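Local coordinates for alpha-glucosidase (Pseudoalteromonas sp. K8, PDB 5HQA), which hydrolyses alpha-glucosides as a calcium-binding, chloride-activated enzyme of glycoside hydrolase family 97, at residues A[112-115]-A[119-122]; A[368-373]-A[419-424]; A[511-516]-A[538-543]. All blocks are in the same frame, centred on the assembly; numbering follows the deposited sequence.

The three contacts follow one another along the chain, and none touches another. Interaction 1 lies in the N-terminal beta region of the mutarotase-like clan, whereas interactions 2 and 3 both belong to the barrel region. Interaction 2 is closest to the active site: the side chain of N422 is about 13 Å from the bound acarbose unit AC1 and about 12 Å from that of the calcium ligand E437. Its centre lies about 30 Å from that of interaction 1 and about 38 Å from that of interaction 3. Interactions 1 and 3, with centres about 56 Å apart, sit on opposite sides of the chain's centre, both away from the metal sites and the glycan pocket.

Interaction 1 (A[112-115]-A[119-122]); sequences YEVP and GLNN
L120 reaches back across a short turn to V114 and P115, and this one leucine carries the second segment's share of the contact. G119, with a positive phi of 83°, precedes it. The CG of L120 then stands anti to its own backbone N (chi1 -172°), which extends the side chain toward the end of strand 107-114, and the second torsion (chi2 78°) turns the CD2 methyl forward as the touching branch. CD2 meets CG1 of V114 at 3.7 Å, one methyl against another, with the two side chains slanting across each other. The valine presents that branch because its CG1 is also anti to the backbone N. On its other contact the same CD2 lies 3.6 Å from the carbonyl O of P115; that oxygen finds its polar partner in the side-chain amide of Q117, within the turn itself. No hydrogen bond crosses between the two segments, so they are joined by van der Waals contact, with the two methyls as the apolar pair. At N121 the chain turns onward: its N makes a weak bond to G119 O at 3.4 Å, and its backbone also pairs with G222. N122, where strand 122-134 begins, is held through OD1 by the side chain of Q221. The contact thus closes the connection between strands 107-114 and 122-134, which belong to two different antiparallel sheets of the mutarotase-like N-terminal region. V114 rests there among Y97 of strand 95-104, F224 of strand 224-234, F40 of strand 30-42 and the loop residue F48, while L120 packs on H45.

Interaction 2 (A[368-373]-A[419-424]); sequences KQMADA and YLHNVK
Two successive outer helices of the catalytic (beta/alpha) barrel, 363-379 and 413-428, meet where M370 lies against H421 and N422. The methionine extends from its helix with CG anti to the backbone N (chi1 -161°) and the next torsion fully extended, which carries SD between its two partners. The bend at the following torsion (chi3 -73°) then places CE alongside ND2 of N422, at 3.7 Å. The side chains of M370 and N422 cross at about a right angle. M370 and H421 instead slide past one another in opposite directions, and the sulfur approaches the imidazole obliquely, 3.8 Å from CD2. N422 has its stronger polar partner in Y366 OH, on the same helix as M370, and its side chain also touches F374 and I433, the latter on strand 432-435. An alanine in place of M370 would probably open a gap beside the H421 ring and leave the N422 amide more dependent on Y366 for its position. The polar link between the segments is weak yet nearly straight: N422 ND2 donates to M370 SD at 3.4 Å, with an N-H...S angle of 171°.

Interaction 3 (A[511-516]-A[538-543]); sequences TTLAKQ and LAKPDA
L513 and K540 meet through their hydrocarbon parts, the leucine methyl CD2 lying 3.9 Å from CD and 4.1 Å from CE of the lysine as the side chains slant across one another. L513 holds CG anti to its backbone N (chi1 179°), which carries its branched end out from the first turn of helix 513-522. K540 runs extended as far as CE and bends only at the last torsion (chi4 77°). That bend takes NZ to the carbonyl O of F495, so the aliphatic chain packs on L513 while the ammonium group has its own acceptor. A543 adds a looser touch, its CB 4.4 Å from L513 CD2, and both L513 and A543 also rest on F495. Next to the leucine, the helix start is tied by its side chains. T512 OG1 accepts from K515 N at 3.3 Å and has a second partner in D618. T511 OG1 donates to T512 O at 2.9 Å and accepts from Q516 NE2 at 3.0 Å; this last bond is nearly straight (173°) and lies in the plane of the glutamine amide, whose side chain folds back toward the start of the helix. The arrangement is a threonine N-cap on a helix of the barrel region, packed against the start of helix 541-549 beside strand 631-638 of the C-terminal antiparallel sheet.

Interaction 1 (A[112-115]-A[119-122])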
ATOM      1  N   TYR A 112       1.875  21.464  -8.686  1.00 11.91           N
ATOM      2  CA  TYR A 112       2.391  22.559  -9.490  1.00 11.51           C
ATOM      3  C   TYR A 112       2.215  22.227 -10.957  1.00 13.51           C
ATOM      4  O   TYR A 112       2.375  21.073 -11.367  1.00 14.15           O
ATOM      5  CB  TYR A 112       3.871  22.784  -9.230  1.00 11.41           C
ATOM      6  CG  TYR A 112       4.284  23.110  -7.816  1.00 11.07           C
ATOM      7  CD1 TYR A 112       4.381  22.116  -6.842  1.00 11.43           C
ATOM      8  CD2 TYR A 112       4.651  24.411  -7.472  1.00 11.47           C
ATOM      9  CE1 TYR A 112       4.815  22.417  -5.549  1.00 11.31           C
ATOM     10  CE2 TYR A 112       5.074  24.719  -6.194  1.00 12.67           C
ATOM     11  CZ  TYR A 112       5.164  23.720  -5.239  1.00 13.40           C
ATOM     12  OH  TYR A 112       5.602  24.050  -3.976  1.00 13.14           O
ATOM     13  N   GLU A 113       1.910  23.246 -11.750  1.00 12.41           N
ATOM     14  CA  GLU A 113       1.864  23.124 -13.201  1.00 12.93           C
ATOM     15  C   GLU A 113       2.728  24.243 -13.758  1.00 15.34           C
ATOM     16  O   GLU A 113       2.359  25.418 -13.681  1.00 15.79           O
ATOM     17  CB  GLU A 113       0.422  23.179 -13.717  1.00 15.24           C
ATOM     18  CG  GLU A 113      -0.397  22.001 -13.180  1.00 16.12           C
ATOM     19  CD  GLU A 113      -1.877  22.057 -13.528  1.00 18.32           C
ATOM     20  OE1 GLU A 113      -2.293  22.966 -14.284  1.00 17.70           O
ATOM     21  OE2 GLU A 113      -2.629  21.180 -13.030  1.00 18.67           O
ATOM     22  N   VAL A 114       3.905  23.881 -14.257  1.00 15.25           N
ATOM     23  CA  VAL A 114       4.872  24.843 -14.775  1.00 14.37           C
ATOM     24  C   VAL A 114       4.751  24.841 -16.297  1.00 15.16           C
ATOM     25  O   VAL A 114       5.073  23.825 -16.930  1.00 17.24           O
ATOM     26  CB  VAL A 114       6.301  24.511 -14.333  1.00 14.40           C
ATOM     27  CG1 VAL A 114       7.261  25.567 -14.872  1.00 14.48           C
ATOM     28  CG2 VAL A 114       6.367  24.458 -12.824  1.00 14.61           C
ATOM     29  N   PRO A 115       4.314  25.931 -16.909  1.00 16.74           N
ATOM     30  CA  PRO A 115       4.052  25.932 -18.348  1.00 18.45           C
ATOM     31  C   PRO A 115       5.318  26.191 -19.151  1.00 20.10           C
ATOM     32  O   PRO A 115       6.348  26.620 -18.632  1.00 18.85           O
ATOM     33  CB  PRO A 115       3.077  27.098 -18.502  1.00 21.01           C
ATOM     34  CG  PRO A 115       3.599  28.094 -17.488  1.00 17.72           C
ATOM     35  CD  PRO A 115       4.017  27.237 -16.294  1.00 14.98           C
ATOM     36  N   GLY A 119      13.497  30.068 -21.716  1.00 24.16           N
ATOM     37  CA  GLY A 119      14.575  29.683 -20.831  1.00 23.36           C
ATOM     38  C   GLY A 119      14.311  28.469 -19.969  1.00 25.75           C
ATOM     39  O   GLY A 119      15.203  28.069 -19.212  1.00 27.97           O
ATOM     40  N   LEU A 120      13.118  27.875 -20.044  1.00 23.56           N
ATOM     41  CA  LEU A 120      12.796  26.650 -19.304  1.00 25.19           C
ATOM     42  C   LEU A 120      13.015  25.476 -20.251  1.00 27.47           C
ATOM     43  O   LEU A 120      12.095  25.025 -20.932  1.00 28.92           O
ATOM     44  CB  LEU A 120      11.366  26.668 -18.780  1.00 24.68           C
ATOM     45  CG  LEU A 120      11.053  25.503 -17.832  1.00 24.39           C
ATOM     46  CD1 LEU A 120      11.628  25.793 -16.454  1.00 23.37           C
ATOM     47  CD2 LEU A 120       9.558  25.216 -17.760  1.00 21.42           C
ATOM     48  N   ASN A 121      14.249  24.983 -20.294  1.00 25.84           N
ATOM     49  CA  ASN A 121      14.601  23.918 -21.223  1.00 25.14           C
ATOM     50  C   ASN A 121      14.906  22.648 -20.441  1.00 26.17           C
ATOM     51  O   ASN A 121      14.036  22.145 -19.723  1.00 30.23           O
ATOM     52  CB  ASN A 121      15.766  24.367 -22.095  1.00 27.22           C
ATOM     53  CG  ASN A 121      15.474  25.684 -22.779  1.00 37.87           C
ATOM     54  OD1 ASN A 121      14.448  25.822 -23.452  1.00 36.18           O
ATOM     55  ND2 ASN A 121      16.342  26.678 -22.571  1.00 40.48           N
ATOM     56  N   ASN A 122      16.116  22.118 -20.555  1.00 22.77           N
ATOM     57  CA  ASN A 122      16.476  20.932 -19.785  1.00 23.65           C
ATOM     58  C   ASN A 122      16.782  21.380 -18.370  1.00 24.49           C
ATOM     59  O   ASN A 122      17.772  22.079 -18.138  1.00 33.38           O
ATOM     60  CB  ASN A 122      17.668  20.217 -20.408  1.00 25.89           C
ATOM     61  CG  ASN A 122      17.354  19.680 -21.775  1.00 36.28           C
ATOM     62  OD1 ASN A 122      16.369  18.961 -21.964  1.00 37.20           O
ATOM     63  ND2 ASN A 122      18.170  20.050 -22.753  1.00 44.20           N
TER

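Interaction 2 (A[368-373]-A[419-424])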
ATOM      1  N   LYS A 368      17.224  -6.213 -18.864  1.00 19.51           N
ATOM      2  CA  LYS A 368      17.680  -6.799 -20.116  1.00 22.73           C
ATOM      3  C   LYS A 368      16.981  -8.114 -20.422  1.00 22.40           C
ATOM      4  O   LYS A 368      16.878  -8.480 -21.596  1.00 22.86           O
ATOM      5  CB  LYS A 368      19.202  -6.981 -20.108  1.00 28.08           C
ATOM      6  CG  LYS A 368      19.727  -8.170 -19.340  1.00 39.69           C
ATOM      7  CD  LYS A 368      21.252  -8.068 -19.166  1.00 48.17           C
ATOM      8  CE  LYS A 368      21.807  -9.176 -18.255  1.00 46.98           C
ATOM      9  NZ  LYS A 368      22.960  -8.719 -17.404  1.00 43.19           N
ATOM     10  N   GLN A 369      16.466  -8.810 -19.408  1.00 20.58           N
ATOM     11  CA  GLN A 369      15.786 -10.088 -19.607  1.00 21.12           C
ATOM     12  C   GLN A 369      14.269  -9.970 -19.556  1.00 19.14           C
ATOM     13  O   GLN A 369      13.573 -10.966 -19.772  1.00 20.29           O
ATOM     14  CB  GLN A 369      16.229 -11.101 -18.550  1.00 19.55           C
ATOM     15  CG  GLN A 369      17.712 -11.334 -18.459  1.00 20.41           C
ATOM     16  CD  GLN A 369      18.038 -12.348 -17.386  1.00 22.83           C
ATOM     17  OE1 GLN A 369      17.568 -13.491 -17.433  1.00 21.15           O
ATOM     18  NE2 GLN A 369      18.826 -11.933 -16.395  1.00 20.65           N
ATOM     19  N   MET A 370      13.750  -8.775 -19.282  1.00 19.64           N
ATOM     20  CA  MET A 370      12.349  -8.631 -18.902  1.00 19.01           C
ATOM     21  C   MET A 370      11.406  -9.055 -20.025  1.00 21.10           C
ATOM     22  O   MET A 370      10.392  -9.719 -19.775  1.00 19.18           O
ATOM     23  CB  MET A 370      12.096  -7.184 -18.497  1.00 18.96           C
ATOM     24  CG  MET A 370      10.868  -6.976 -17.674  1.00 24.67           C
ATOM     25  SD  MET A 370      10.697  -5.232 -17.267  1.00 22.89           S
ATOM     26  CE  MET A 370      12.001  -5.028 -16.054  1.00 18.76           C
ATOM     27  N   ALA A 371      11.711  -8.674 -21.268  1.00 21.05           N
ATOM     28  CA  ALA A 371      10.829  -9.039 -22.373  1.00 21.74           C
ATOM     29  C   ALA A 371      10.774 -10.553 -22.554  1.00 22.11           C
ATOM     30  O   ALA A 371       9.688 -11.130 -22.717  1.00 22.67           O
ATOM     31  CB  ALA A 371      11.286  -8.355 -23.661  1.00 21.48           C
ATOM     32  N   ASP A 372      11.932 -11.216 -22.511  1.00 21.54           N
ATOM     33  CA  ASP A 372      11.952 -12.673 -22.611  1.00 22.64           C
ATOM     34  C   ASP A 372      11.251 -13.325 -21.420  1.00 22.74           C
ATOM     35  O   ASP A 372      10.581 -14.356 -21.572  1.00 22.93           O
ATOM     36  CB  ASP A 372      13.395 -13.171 -22.712  1.00 24.07           C
ATOM     37  CG  ASP A 372      14.066 -12.777 -24.024  1.00 31.08           C
ATOM     38  OD1 ASP A 372      13.352 -12.495 -25.010  1.00 30.67           O
ATOM     39  OD2 ASP A 372      15.314 -12.761 -24.070  1.00 33.09           O
ATOM     40  N   ALA A 373      11.403 -12.744 -20.225  1.00 20.38           N
ATOM     41  CA  ALA A 373      10.791 -13.322 -19.032  1.00 20.53           C
ATOM     42  C   ALA A 373       9.269 -13.292 -19.122  1.00 21.86           C
ATOM     43  O   ALA A 373       8.601 -14.280 -18.797  1.00 22.22           O
ATOM     44  CB  ALA A 373      11.272 -12.578 -17.784  1.00 15.92           C
ATOM     45  N   TYR A 419       9.835   1.052 -12.142  1.00 13.72           N
ATOM     46  CA  TYR A 419       8.682   0.255 -11.733  1.00 12.30           C
ATOM     47  C   TYR A 419       7.570   0.337 -12.767  1.00 13.28           C
ATOM     48  O   TYR A 419       6.960  -0.677 -13.127  1.00 13.98           O
ATOM     49  CB  TYR A 419       8.141   0.725 -10.382  1.00 10.58           C
ATOM     50  CG  TYR A 419       8.999   0.441  -9.173  1.00 10.74           C
ATOM     51  CD1 TYR A 419       9.244  -0.868  -8.753  1.00 11.16           C
ATOM     52  CD2 TYR A 419       9.524   1.489  -8.416  1.00 10.97           C
ATOM     53  CE1 TYR A 419      10.018  -1.118  -7.618  1.00 10.91           C
ATOM     54  CE2 TYR A 419      10.294   1.253  -7.287  1.00  9.48           C
ATOM     55  CZ  TYR A 419      10.540  -0.050  -6.898  1.00 11.08           C
ATOM     56  OH  TYR A 419      11.291  -0.285  -5.770  1.00 12.03           O
ATOM     57  N   LEU A 420       7.263   1.553 -13.229  1.00 12.93           N
ATOM     58  CA  LEU A 420       6.149   1.706 -14.156  1.00 12.58           C
ATOM     59  C   LEU A 420       6.447   1.040 -15.493  1.00 15.21           C
ATOM     60  O   LEU A 420       5.540   0.489 -16.121  1.00 17.08           O
ATOM     61  CB  LEU A 420       5.810   3.189 -14.342  1.00 14.25           C
ATOM     62  CG  LEU A 420       4.531   3.421 -15.155  1.00 16.40           C
ATOM     63  CD1 LEU A 420       3.348   2.725 -14.498  1.00 16.91           C
ATOM     64  CD2 LEU A 420       4.248   4.903 -15.350  1.00 16.12           C
ATOM     65  N   HIS A 421       7.708   1.049 -15.932  1.00 14.78           N
ATOM     66  CA  HIS A 421       8.047   0.323 -17.149  1.00 15.38           C
ATOM     67  C   HIS A 421       7.707  -1.153 -17.010  1.00 15.84           C
ATOM     68  O   HIS A 421       7.133  -1.756 -17.924  1.00 16.71           O
ATOM     69  CB  HIS A 421       9.527   0.481 -17.483  1.00 16.87           C
ATOM     70  CG  HIS A 421      10.003  -0.501 -18.508  1.00 18.65           C
ATOM     71  ND1 HIS A 421       9.665  -0.404 -19.842  1.00 23.63           N
ATOM     72  CD2 HIS A 421      10.750  -1.624 -18.389  1.00 19.55           C
ATOM     73  CE1 HIS A 421      10.203  -1.413 -20.504  1.00 22.51           C
ATOM     74  NE2 HIS A 421      10.868  -2.168 -19.648  1.00 22.15           N
ATOM     75  N   ASN A 422       8.058  -1.742 -15.865  1.00 14.60           N
ATOM     76  CA  ASN A 422       7.767  -3.150 -15.598  1.00 13.64           C
ATOM     77  C   ASN A 422       6.263  -3.417 -15.651  1.00 16.44           C
ATOM     78  O   ASN A 422       5.807  -4.382 -16.285  1.00 17.04           O
ATOM     79  CB  ASN A 422       8.362  -3.518 -14.232  1.00 12.89           C
ATOM     80  CG  ASN A 422       8.119  -4.962 -13.842  1.00 18.70           C
ATOM     81  OD1 ASN A 422       7.359  -5.239 -12.914  1.00 20.42           O
ATOM     82  ND2 ASN A 422       8.785  -5.888 -14.524  1.00 17.07           N
ATOM     83  N   VAL A 423       5.475  -2.551 -15.009  1.00 13.25           N
ATOM     84  CA  VAL A 423       4.021  -2.714 -14.977  1.00 14.40           C
ATOM     85  C   VAL A 423       3.424  -2.570 -16.374  1.00 15.04           C
ATOM     86  O   VAL A 423       2.551  -3.348 -16.779  1.00 14.53           O
ATOM     87  CB  VAL A 423       3.409  -1.702 -13.988  1.00 15.64           C
ATOM     88  CG1 VAL A 423       1.893  -1.633 -14.136  1.00 16.33           C
ATOM     89  CG2 VAL A 423       3.813  -2.060 -12.548  1.00 13.35           C
ATOM     90  N   LYS A 424       3.879  -1.573 -17.133  1.00 15.26           N
ATOM     91  CA  LYS A 424       3.330  -1.364 -18.469  1.00 16.65           C
ATOM     92  C   LYS A 424       3.713  -2.499 -19.410  1.00 18.50           C
ATOM     93  O   LYS A 424       2.899  -2.931 -20.236  1.00 19.87           O
ATOM     94  CB  LYS A 424       3.815  -0.031 -19.034  1.00 16.96           C
ATOM     95  CG  LYS A 424       3.157   1.204 -18.456  1.00 17.95           C
ATOM     96  CD  LYS A 424       3.916   2.413 -18.968  1.00 24.89           C
ATOM     97  CE  LYS A 424       3.104   3.674 -18.940  1.00 33.72           C
ATOM     98  NZ  LYS A 424       3.939   4.817 -19.417  1.00 36.93           N
TER

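Interaction 3 (A[511-516]-A[538-543])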
ATOM      1  N   THR A 511       0.247 -12.618  17.777  1.00 11.08           N
ATOM      2  CA  THR A 511      -1.196 -12.456  17.632  1.00 10.74           C
ATOM      3  C   THR A 511      -1.880 -13.746  18.060  1.00 12.32           C
ATOM      4  O   THR A 511      -1.237 -14.783  18.252  1.00 11.24           O
ATOM      5  CB  THR A 511      -1.624 -12.130  16.187  1.00 13.57           C
ATOM      6  OG1 THR A 511      -1.703 -13.340  15.421  1.00 14.55           O
ATOM      7  CG2 THR A 511      -0.659 -11.158  15.499  1.00 11.90           C
ATOM      8  N   THR A 512      -3.203 -13.674  18.203  1.00 12.84           N
ATOM      9  CA  THR A 512      -4.023 -14.865  18.342  1.00 12.43           C
ATOM     10  C   THR A 512      -4.387 -15.403  16.961  1.00 11.98           C
ATOM     11  O   THR A 512      -4.152 -14.770  15.931  1.00 11.10           O
ATOM     12  CB  THR A 512      -5.308 -14.574  19.128  1.00 12.68           C
ATOM     13  OG1 THR A 512      -6.138 -13.691  18.362  1.00 12.82           O
ATOM     14  CG2 THR A 512      -4.997 -13.948  20.484  1.00 12.18           C
ATOM     15  N   LEU A 513      -4.988 -16.595  16.961  1.00 12.70           N
ATOM     16  CA  LEU A 513      -5.441 -17.211  15.719  1.00 12.19           C
ATOM     17  C   LEU A 513      -6.557 -16.400  15.075  1.00 12.98           C
ATOM     18  O   LEU A 513      -6.555 -16.183  13.859  1.00 14.04           O
ATOM     19  CB  LEU A 513      -5.908 -18.641  16.004  1.00 12.43           C
ATOM     20  CG  LEU A 513      -6.449 -19.470  14.844  1.00 16.49           C
ATOM     21  CD1 LEU A 513      -5.395 -19.643  13.770  1.00 15.89           C
ATOM     22  CD2 LEU A 513      -6.891 -20.830  15.386  1.00 15.33           C
ATOM     23  N   ALA A 514      -7.528 -15.950  15.872  1.00 12.90           N
ATOM     24  CA  ALA A 514      -8.623 -15.173  15.307  1.00 12.33           C
ATOM     25  C   ALA A 514      -8.124 -13.876  14.679  1.00 13.26           C
ATOM     26  O   ALA A 514      -8.687 -13.412  13.684  1.00 11.96           O
ATOM     27  CB  ALA A 514      -9.674 -14.891  16.383  1.00 13.25           C
ATOM     28  N   LYS A 515      -7.058 -13.283  15.223  1.00 11.60           N
ATOM     29  CA  LYS A 515      -6.519 -12.073  14.603  1.00 12.02           C
ATOM     30  C   LYS A 515      -5.990 -12.372  13.203  1.00 11.55           C
ATOM     31  O   LYS A 515      -6.124 -11.544  12.289  1.00 12.30           O
ATOM     32  CB  LYS A 515      -5.429 -11.466  15.491  1.00 10.47           C
ATOM     33  CG  LYS A 515      -4.731 -10.245  14.871  1.00 11.79           C
ATOM     34  CD  LYS A 515      -4.096  -9.387  15.955  1.00 13.16           C
ATOM     35  CE  LYS A 515      -3.204  -8.297  15.379  1.00 13.30           C
ATOM     36  NZ  LYS A 515      -2.494  -7.595  16.490  1.00 12.41           N
ATOM     37  N   GLN A 516      -5.406 -13.561  13.004  1.00 10.64           N
ATOM     38  CA  GLN A 516      -4.952 -13.937  11.668  1.00 10.57           C
ATOM     39  C   GLN A 516      -6.115 -14.001  10.686  1.00 13.99           C
ATOM     40  O   GLN A 516      -5.962 -13.641   9.514  1.00 16.49           O
ATOM     41  CB  GLN A 516      -4.219 -15.276  11.709  1.00 10.81           C
ATOM     42  CG  GLN A 516      -2.869 -15.223  12.412  1.00 13.53           C
ATOM     43  CD  GLN A 516      -1.898 -14.292  11.717  1.00 14.63           C
ATOM     44  OE1 GLN A 516      -1.687 -14.389  10.503  1.00 13.19           O
ATOM     45  NE2 GLN A 516      -1.330 -13.355  12.475  1.00 13.07           N
ATOM     46  N   LEU A 538      -4.820 -27.862   7.101  1.00 15.75           N
ATOM     47  CA  LEU A 538      -5.520 -29.131   7.279  1.00 16.48           C
ATOM     48  C   LEU A 538      -5.668 -29.499   8.751  1.00 18.69           C
ATOM     49  O   LEU A 538      -6.576 -30.263   9.103  1.00 18.67           O
ATOM     50  CB  LEU A 538      -4.785 -30.245   6.531  1.00 18.07           C
ATOM     51  CG  LEU A 538      -4.691 -30.097   5.009  1.00 20.93           C
ATOM     52  CD1 LEU A 538      -3.871 -31.234   4.401  1.00 23.33           C
ATOM     53  CD2 LEU A 538      -6.072 -30.047   4.404  1.00 20.41           C
ATOM     54  N   ALA A 539      -4.799 -28.971   9.614  1.00 16.23           N
ATOM     55  CA  ALA A 539      -4.913 -29.223  11.044  1.00 17.27           C
ATOM     56  C   ALA A 539      -6.052 -28.441  11.691  1.00 17.35           C
ATOM     57  O   ALA A 539      -6.478 -28.803  12.794  1.00 17.40           O
ATOM     58  CB  ALA A 539      -3.593 -28.883  11.746  1.00 16.10           C
ATOM     59  N   LYS A 540      -6.542 -27.376  11.047  1.00 16.29           N
ATOM     60  CA  LYS A 540      -7.560 -26.499  11.631  1.00 15.39           C
ATOM     61  C   LYS A 540      -8.638 -26.191  10.595  1.00 17.10           C
ATOM     62  O   LYS A 540      -8.829 -25.037  10.197  1.00 16.00           O
ATOM     63  CB  LYS A 540      -6.925 -25.208  12.148  1.00 14.73           C
ATOM     64  CG  LYS A 540      -5.858 -25.393  13.238  1.00 14.72           C
ATOM     65  CD  LYS A 540      -5.383 -24.021  13.728  1.00 15.63           C
ATOM     66  CE  LYS A 540      -4.490 -24.113  14.957  1.00 20.93           C
ATOM     67  NZ  LYS A 540      -3.114 -24.546  14.609  1.00 24.75           N
ATOM     68  N   PRO A 541      -9.387 -27.205  10.153  1.00 16.02           N
ATOM     69  CA  PRO A 541     -10.335 -26.967   9.054  1.00 17.29           C
ATOM     70  C   PRO A 541     -11.480 -26.023   9.403  1.00 19.12           C
ATOM     71  O   PRO A 541     -11.971 -25.320   8.508  1.00 16.47           O
ATOM     72  CB  PRO A 541     -10.844 -28.378   8.712  1.00 16.92           C
ATOM     73  CG  PRO A 541     -10.515 -29.214   9.885  1.00 21.18           C
ATOM     74  CD  PRO A 541      -9.308 -28.630  10.521  1.00 16.70           C
ATOM     75  N   ASP A 542     -11.937 -25.977  10.658  1.00 16.38           N
ATOM     76  CA  ASP A 542     -13.044 -25.077  10.977  1.00 15.88           C
ATOM     77  C   ASP A 542     -12.615 -23.623  10.841  1.00 18.03           C
ATOM     78  O   ASP A 542     -13.332 -22.803  10.253  1.00 16.27           O
ATOM     79  CB  ASP A 542     -13.570 -25.352  12.381  1.00 16.15           C
ATOM     80  CG  ASP A 542     -14.279 -26.705  12.480  1.00 28.84           C
ATOM     81  OD1 ASP A 542     -14.948 -27.117  11.500  1.00 27.63           O
ATOM     82  OD2 ASP A 542     -14.168 -27.357  13.541  1.00 27.14           O
ATOM     83  N   ALA A 543     -11.444 -23.285  11.389  1.00 15.59           N
ATOM     84  CA  ALA A 543     -10.911 -21.939  11.212  1.00 14.11           C
ATOM     85  C   ALA A 543     -10.609 -21.664   9.749  1.00 14.68           C
ATOM     86  O   ALA A 543     -10.833 -20.551   9.256  1.00 13.59           O
ATOM     87  CB  ALA A 543      -9.648 -21.761  12.060  1.00 15.54           C
TER